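Side-chain contacts in benzoylformate Decarboxylase (Polynucleobacter necessarius, PDB 4K9Q), which probably catalyses the thiamine diphosphate- and magnesium-dependent decarboxylation of benzoylformate: residues S338-E343 with R351-L356; I367-E372 with D382-N387; G409-E414 with R421-L426. One frame throughout, in Å; residues are numbered along the deposited sequence.

Contact 1: S338-E343 with R351-L356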
# COMPACT_ATOMS: atom_id res chain seq x y z
N SER A 338 18.58 5.88 -45.76
CA SER A 338 18.64 7.05 -46.63
C SER A 338 19.41 8.16 -45.94
O SER A 338 19.33 8.31 -44.72
CB SER A 338 17.24 7.57 -46.94
OG SER A 338 16.42 6.56 -47.48
N PRO A 339 20.15 8.96 -46.72
CA PRO A 339 20.77 10.16 -46.15
C PRO A 339 19.71 11.13 -45.63
O PRO A 339 18.55 11.09 -46.05
CB PRO A 339 21.49 10.80 -47.34
CG PRO A 339 21.63 9.73 -48.34
CD PRO A 339 20.48 8.79 -48.14
N MET A 340 20.14 12.01 -44.73
CA MET A 340 19.30 13.07 -44.21
C MET A 340 18.69 13.83 -45.38
O MET A 340 19.40 14.16 -46.34
CB MET A 340 20.12 14.01 -43.34
CG MET A 340 19.32 15.15 -42.72
SD MET A 340 20.39 16.42 -42.07
CE MET A 340 21.00 17.18 -43.58
N THR A 341 17.39 14.08 -45.30
CA THR A 341 16.72 14.93 -46.29
C THR A 341 17.03 16.40 -46.04
O THR A 341 17.54 16.76 -44.98
CB THR A 341 15.19 14.72 -46.28
OG1 THR A 341 14.66 15.12 -45.00
CG2 THR A 341 14.84 13.26 -46.55
N LYS A 342 16.73 17.25 -47.03
CA LYS A 342 17.00 18.68 -46.94
C LYS A 342 15.69 19.44 -47.06
O LYS A 342 15.04 19.43 -48.11
CB LYS A 342 17.98 19.11 -48.05
CG LYS A 342 19.36 18.44 -47.99
CD LYS A 342 20.26 19.09 -46.95
CE LYS A 342 21.63 18.42 -46.91
NZ LYS A 342 22.57 19.12 -45.99
N GLU A 343 15.29 20.10 -45.98
CA GLU A 343 14.03 20.82 -45.93
C GLU A 343 14.13 22.12 -46.72
O GLU A 343 15.22 22.65 -46.92
CB GLU A 343 13.65 21.09 -44.46
CG GLU A 343 12.34 21.84 -44.23
CD GLU A 343 11.13 21.11 -44.77
OE1 GLU A 343 10.79 21.31 -45.96
OE2 GLU A 343 10.50 20.33 -44.00
N ARG A 351 10.12 25.84 -40.80
CA ARG A 351 9.83 24.42 -40.64
C ARG A 351 10.86 23.78 -39.72
O ARG A 351 12.06 24.00 -39.85
CB ARG A 351 9.83 23.74 -42.00
CG ARG A 351 8.74 24.28 -42.91
CD ARG A 351 8.78 23.61 -44.25
NE ARG A 351 7.77 24.16 -45.16
CZ ARG A 351 7.61 23.75 -46.41
NH1 ARG A 351 8.40 22.80 -46.90
NH2 ARG A 351 6.67 24.30 -47.17
N PRO A 352 10.38 22.95 -38.77
CA PRO A 352 11.29 22.39 -37.77
C PRO A 352 12.46 21.55 -38.33
O PRO A 352 13.53 21.60 -37.72
CB PRO A 352 10.37 21.55 -36.88
CG PRO A 352 9.15 21.29 -37.70
CD PRO A 352 8.99 22.51 -38.58
N HIS A 353 12.28 20.82 -39.43
CA HIS A 353 13.40 20.06 -39.99
C HIS A 353 14.51 21.04 -40.40
O HIS A 353 15.69 20.75 -40.22
CB HIS A 353 12.96 19.20 -41.17
CG HIS A 353 13.93 18.12 -41.54
ND1 HIS A 353 15.14 18.38 -42.15
CD2 HIS A 353 13.86 16.77 -41.42
CE1 HIS A 353 15.77 17.24 -42.38
NE2 HIS A 353 15.01 16.25 -41.95
N ALA A 354 14.15 22.19 -40.94
CA ALA A 354 15.17 23.15 -41.35
C ALA A 354 15.86 23.76 -40.13
O ALA A 354 17.07 23.96 -40.12
CB ALA A 354 14.58 24.24 -42.23
N VAL A 355 15.07 24.06 -39.09
CA VAL A 355 15.63 24.55 -37.83
C VAL A 355 16.66 23.54 -37.30
O VAL A 355 17.77 23.92 -36.93
CB VAL A 355 14.52 24.80 -36.78
CG1 VAL A 355 15.14 25.12 -35.41
CG2 VAL A 355 13.61 25.93 -37.24
N LEU A 356 16.28 22.27 -37.29
CA LEU A 356 17.18 21.22 -36.82
C LEU A 356 18.46 21.13 -37.66
O LEU A 356 19.56 20.99 -37.12
CB LEU A 356 16.46 19.87 -36.79
CG LEU A 356 15.39 19.73 -35.71
CD1 LEU A 356 14.46 18.60 -36.08
CD2 LEU A 356 16.01 19.54 -34.32
O HOH W 1 9.92 20.29 -41.14

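Contact 2: I367-E372 with D382-N387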
# COMPACT_ATOMS: atom_id res chain seq x y z
N ILE A 367 28.91 17.50 -28.37
CA ILE A 367 27.85 18.11 -27.59
C ILE A 367 27.09 17.01 -26.85
O ILE A 367 27.26 15.82 -27.16
CB ILE A 367 26.83 18.90 -28.47
CG1 ILE A 367 26.08 17.96 -29.42
CG2 ILE A 367 27.53 20.00 -29.25
CD1 ILE A 367 24.91 18.64 -30.13
N VAL A 368 26.30 17.40 -25.86
CA VAL A 368 25.29 16.52 -25.30
C VAL A 368 23.97 17.02 -25.87
O VAL A 368 23.75 18.23 -25.92
CB VAL A 368 25.28 16.58 -23.77
CG1 VAL A 368 24.08 15.82 -23.21
CG2 VAL A 368 26.59 16.01 -23.20
N LEU A 369 23.12 16.11 -26.34
CA LEU A 369 21.85 16.49 -26.93
C LEU A 369 20.71 15.92 -26.09
O LEU A 369 20.68 14.72 -25.82
CB LEU A 369 21.74 15.95 -28.36
CG LEU A 369 20.45 16.38 -29.08
CD1 LEU A 369 20.47 17.86 -29.34
CD2 LEU A 369 20.27 15.61 -30.39
N VAL A 370 19.80 16.79 -25.67
CA VAL A 370 18.63 16.40 -24.88
C VAL A 370 17.38 16.83 -25.64
O VAL A 370 17.39 17.84 -26.32
CB VAL A 370 18.68 17.10 -23.51
CG1 VAL A 370 17.44 16.75 -22.67
CG2 VAL A 370 19.96 16.71 -22.77
N GLU A 371 16.31 16.04 -25.56
CA GLU A 371 15.11 16.39 -26.32
C GLU A 371 13.81 16.16 -25.53
O GLU A 371 13.63 15.13 -24.89
CB GLU A 371 15.07 15.64 -27.66
CG GLU A 371 13.74 15.68 -28.41
CD GLU A 371 12.74 14.64 -27.91
OE1 GLU A 371 11.57 15.01 -27.68
OE2 GLU A 371 13.12 13.44 -27.74
N GLU A 372 12.93 17.15 -25.59
CA GLU A 372 11.57 17.04 -25.08
C GLU A 372 10.72 17.98 -25.91
O GLU A 372 10.27 19.02 -25.44
CB GLU A 372 11.50 17.40 -23.59
CG GLU A 372 10.16 17.04 -22.93
CD GLU A 372 10.18 17.27 -21.43
OE1 GLU A 372 10.87 16.52 -20.70
OE2 GLU A 372 9.51 18.21 -20.97
N ASP A 382 16.13 12.11 -38.02
CA ASP A 382 16.69 12.19 -39.37
C ASP A 382 17.96 13.04 -39.39
O ASP A 382 18.90 12.75 -40.14
CB ASP A 382 15.69 12.80 -40.35
CG ASP A 382 16.14 12.66 -41.80
OD1 ASP A 382 16.51 11.54 -42.20
OD2 ASP A 382 16.13 13.68 -42.54
N VAL A 383 17.97 14.09 -38.58
CA VAL A 383 19.00 15.11 -38.67
C VAL A 383 20.17 14.82 -37.75
O VAL A 383 21.33 14.81 -38.17
CB VAL A 383 18.43 16.51 -38.35
CG1 VAL A 383 19.54 17.55 -38.28
CG2 VAL A 383 17.37 16.91 -39.40
N PHE A 384 19.87 14.60 -36.48
CA PHE A 384 20.90 14.34 -35.48
C PHE A 384 21.13 12.84 -35.36
O PHE A 384 20.52 12.17 -34.53
CB PHE A 384 20.51 14.94 -34.12
CG PHE A 384 20.75 16.42 -34.01
CD1 PHE A 384 21.99 16.92 -33.60
CD2 PHE A 384 19.74 17.33 -34.33
CE1 PHE A 384 22.21 18.29 -33.50
CE2 PHE A 384 19.96 18.70 -34.23
CZ PHE A 384 21.20 19.18 -33.82
N ARG A 385 22.00 12.31 -36.20
CA ARG A 385 22.31 10.88 -36.15
C ARG A 385 23.45 10.66 -35.16
O ARG A 385 24.61 10.89 -35.48
CB ARG A 385 22.62 10.36 -37.55
CG ARG A 385 21.48 10.68 -38.51
CD ARG A 385 21.67 10.14 -39.91
NE ARG A 385 20.47 10.39 -40.70
CZ ARG A 385 20.17 9.78 -41.84
NH1 ARG A 385 21.00 8.86 -42.34
NH2 ARG A 385 19.04 10.06 -42.48
N ILE A 386 23.09 10.23 -33.96
CA ILE A 386 24.01 10.13 -32.83
C ILE A 386 24.98 8.98 -33.04
O ILE A 386 24.55 7.83 -33.20
CB ILE A 386 23.22 9.89 -31.53
CG1 ILE A 386 22.13 10.97 -31.37
CG2 ILE A 386 24.15 9.82 -30.31
CD1 ILE A 386 22.67 12.38 -31.26
N ASN A 387 26.28 9.26 -33.03
CA ASN A 387 27.27 8.23 -33.31
C ASN A 387 28.33 8.04 -32.23
O ASN A 387 29.38 7.43 -32.47
CB ASN A 387 27.91 8.44 -34.69
CG ASN A 387 28.69 9.73 -34.79
OD1 ASN A 387 28.95 10.41 -33.79
ND2 ASN A 387 29.07 10.09 -36.01

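Contact 3: G409-E414 with R421-L426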
# COMPACT_ATOMS: atom_id res chain seq x y z
N GLY A 409 21.36 18.93 -14.93
CA GLY A 409 22.09 17.89 -14.24
C GLY A 409 23.18 17.28 -15.11
O GLY A 409 24.28 17.00 -14.63
N LEU A 410 22.87 17.06 -16.38
CA LEU A 410 23.84 16.54 -17.34
C LEU A 410 25.01 17.52 -17.48
O LEU A 410 26.17 17.12 -17.51
CB LEU A 410 23.19 16.25 -18.71
CG LEU A 410 22.25 15.03 -18.71
CD1 LEU A 410 21.29 15.03 -19.90
CD2 LEU A 410 23.06 13.73 -18.64
N ALA A 411 24.69 18.81 -17.51
CA ALA A 411 25.71 19.86 -17.56
C ALA A 411 26.60 19.86 -16.32
O ALA A 411 27.83 20.02 -16.43
CB ALA A 411 25.05 21.23 -17.77
N LEU A 412 26.02 19.71 -15.14
CA LEU A 412 26.80 19.59 -13.91
C LEU A 412 27.75 18.40 -14.02
O LEU A 412 28.89 18.46 -13.57
CB LEU A 412 25.88 19.44 -12.69
CG LEU A 412 25.08 20.68 -12.27
CD1 LEU A 412 24.14 20.34 -11.14
CD2 LEU A 412 26.01 21.84 -11.86
N GLY A 413 27.27 17.33 -14.65
CA GLY A 413 28.08 16.14 -14.88
C GLY A 413 29.28 16.40 -15.79
O GLY A 413 30.36 15.86 -15.56
N GLU A 414 29.08 17.21 -16.82
CA GLU A 414 30.17 17.60 -17.72
C GLU A 414 31.25 18.35 -16.96
O GLU A 414 32.43 18.25 -17.29
CB GLU A 414 29.65 18.46 -18.87
CG GLU A 414 28.81 17.67 -19.87
CD GLU A 414 29.59 16.50 -20.45
OE1 GLU A 414 30.57 16.75 -21.19
OE2 GLU A 414 29.25 15.33 -20.16
N ARG A 421 31.37 19.42 -22.31
CA ARG A 421 30.58 19.58 -23.52
C ARG A 421 29.36 20.46 -23.23
O ARG A 421 28.77 20.36 -22.16
CB ARG A 421 30.09 18.21 -24.02
CG ARG A 421 31.20 17.29 -24.47
CD ARG A 421 30.64 15.91 -24.79
NE ARG A 421 30.16 15.23 -23.59
CZ ARG A 421 29.46 14.11 -23.59
NH1 ARG A 421 29.14 13.54 -24.75
NH2 ARG A 421 29.07 13.55 -22.45
N PRO A 422 28.97 21.31 -24.20
CA PRO A 422 27.71 22.05 -24.03
C PRO A 422 26.52 21.09 -24.10
O PRO A 422 26.59 20.10 -24.82
CB PRO A 422 27.70 23.01 -25.22
CG PRO A 422 28.58 22.36 -26.24
CD PRO A 422 29.65 21.64 -25.46
N VAL A 423 25.46 21.37 -23.34
CA VAL A 423 24.26 20.55 -23.43
C VAL A 423 23.21 21.30 -24.24
O VAL A 423 22.67 22.30 -23.77
CB VAL A 423 23.69 20.21 -22.04
CG1 VAL A 423 22.42 19.37 -22.18
CG2 VAL A 423 24.75 19.49 -21.19
N VAL A 424 22.92 20.82 -25.44
CA VAL A 424 21.94 21.46 -26.30
C VAL A 424 20.60 20.76 -26.12
O VAL A 424 20.50 19.54 -26.26
CB VAL A 424 22.38 21.37 -27.77
CG1 VAL A 424 21.34 21.99 -28.68
CG2 VAL A 424 23.72 22.07 -27.96
N THR A 425 19.57 21.53 -25.78
CA THR A 425 18.30 20.94 -25.35
C THR A 425 17.14 21.41 -26.24
O THR A 425 16.81 22.60 -26.27
CB THR A 425 18.04 21.27 -23.86
OG1 THR A 425 19.19 20.89 -23.08
CG2 THR A 425 16.82 20.52 -23.34
N LEU A 426 16.53 20.48 -26.97
CA LEU A 426 15.46 20.79 -27.92
C LEU A 426 14.12 20.67 -27.20
O LEU A 426 13.72 19.58 -26.81
CB LEU A 426 15.49 19.80 -29.09
CG LEU A 426 16.86 19.59 -29.76
CD1 LEU A 426 16.82 18.45 -30.79
CD2 LEU A 426 17.39 20.89 -30.36

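Contact 1: S338-E343 with R351-L356
The carboxylate of E343 and the guanidinium of R351 meet with their planes almost perpendicular, 87° apart. R351 reaches the acid through one nitrogen: NH1 lies 3.0 Å from E343 OE1, and while the oxygen sits in the guanidinium plane, the nitrogen approaches from above the carboxylate plane. The result is a salt bridge made through one hydrogen bond, with R351 CD crossing 3.5 Å from E343 CD. E343 CG stands opposite its backbone N (chi1 -180°), and the bend at chi2 turns the acid over the start of the helix. There CG rests 3.8 Å from A354 CB, and a water links E343 OE2 to H353 N. E343 CB leans obliquely on the H353 side chain, 3.9 Å from H353 CB. M340 CG comes to the ring edge, while T341 O approaches obliquely to 3.2 Å from H353 CE1, a buried oxygen with no hydrogen-bond partner in the model. H353 ND1 bonds E357, one helical turn on, and NE2 bonds D382 of helix 377-383. R351 is the N-cap residue of helix 352-361. The arrangement is a partly buried connecting loop, between helices 315-323 and 352-361, folded back on the first turn of the latter.

Contact 2: I367-E372 with D382-N387
L369 puts one methyl group, CD2, against the root of the F384 side chain, 3.7 Å from F384 CG and 3.8 Å from F384 CB. The two side chains cross at about a right angle, and the methyl approaches the ring obliquely. The same CD2 also meets I386 CD1 at 4.1 Å. A chi1 of -177° carries L369 CG away from its backbone N, and chi2 then sets CD2 toward F384 and I386. Farther round the ring, I367 CD1 reaches F384 CE1 at 4.3 Å. All four residues are buried, and the contact is wholly apolar. It belongs to a beta-alpha-beta unit of the C-terminal thiamine diphosphate-binding domain: strand 368-372 leads into helix 377-383, and the chain leaving that helix at F384 runs back alongside the strand, in roughly the opposite direction, on its way to strand 392-393. F392 of that last strand touches both L369 and I386, while L359 and K360 of helix 352-361 pack on F384. The turn itself is braced by R385, whose NE donates to D382 O at 2.9 Å and whose NH2 forms a salt bridge with D382 OD1. NH2 also bonds S338 O, and D382 OD2 accepts from T341 N.

Contact 3: G409-E414 with R421-L426
E414 and R421 supply the polar half of this contact, a buried salt bridge in which the arginine grips the acid side-on. R421 NE donates to E414 OE1 at 2.9 Å, nearly straight at 167°, and R421 NH2 donates to E414 OE2, also at 2.9 Å. The bridge is not coplanar: the acceptor oxygens lie near the guanidinium plane, but both nitrogens come from above the carboxylate, and the two planes are 58° apart. A third bond joins side chain to main chain: the backbone N of R421 meets E414 OE1 at 3.0 Å, using the anti lone pair. OE1 is therefore gripped by two donors of the same residue, which should restrict rotation of the carboxylate. A bend in the arginine at chi3 (-68°) curls the guanidinium back, allowing NE and the backbone N to converge on one oxygen. The positive charge of R421 would be expected to stabilise the ionised acid in this buried setting. R421 NH1 bonds D390 O.

The apolar half is smaller and centres on V423. Its CG2 branch fits against the helix backbone, 3.7 Å from A411 N and 3.8 Å from A411 CB, and reaches L410 CB more loosely at 4.4 Å.

Together the two halves pack helix 403-417 on the parallel sheet of the alpha/beta C-terminal thiamine diphosphate-binding domain, away from the cofactor and metal sites, with the polar clamp near the turn into strand 423-428. That strand runs between 368-372 and 449-455. V370 of the former touches L410 and V423, V449 of the latter touches A411, and A407, one turn before A411, also packs on V423.

How the contacts relate
The three contacts follow one another along the chain. Contact 1 is partly buried and lies far from the chain's centre, whereas contacts 2 and 3 are fully buried and nearer to it. Contact 1 ties a loop to a helix start with a one-bond salt bridge and a bridging water, while contact 3 sets a buried acid-arginine pair, joined by three hydrogen bonds, inside the domain. Contact 2 has apolar chemistry across its two segments, yet its segment 382-387 is tied to contact 1 by polar bonds. With contact 3 it shares the sheet: strands 368-372 and 423-428 are neighbours, paired by backbone bonds such as V424 N to V368 O. Contacts 1 and 3 touch through L356 and L426.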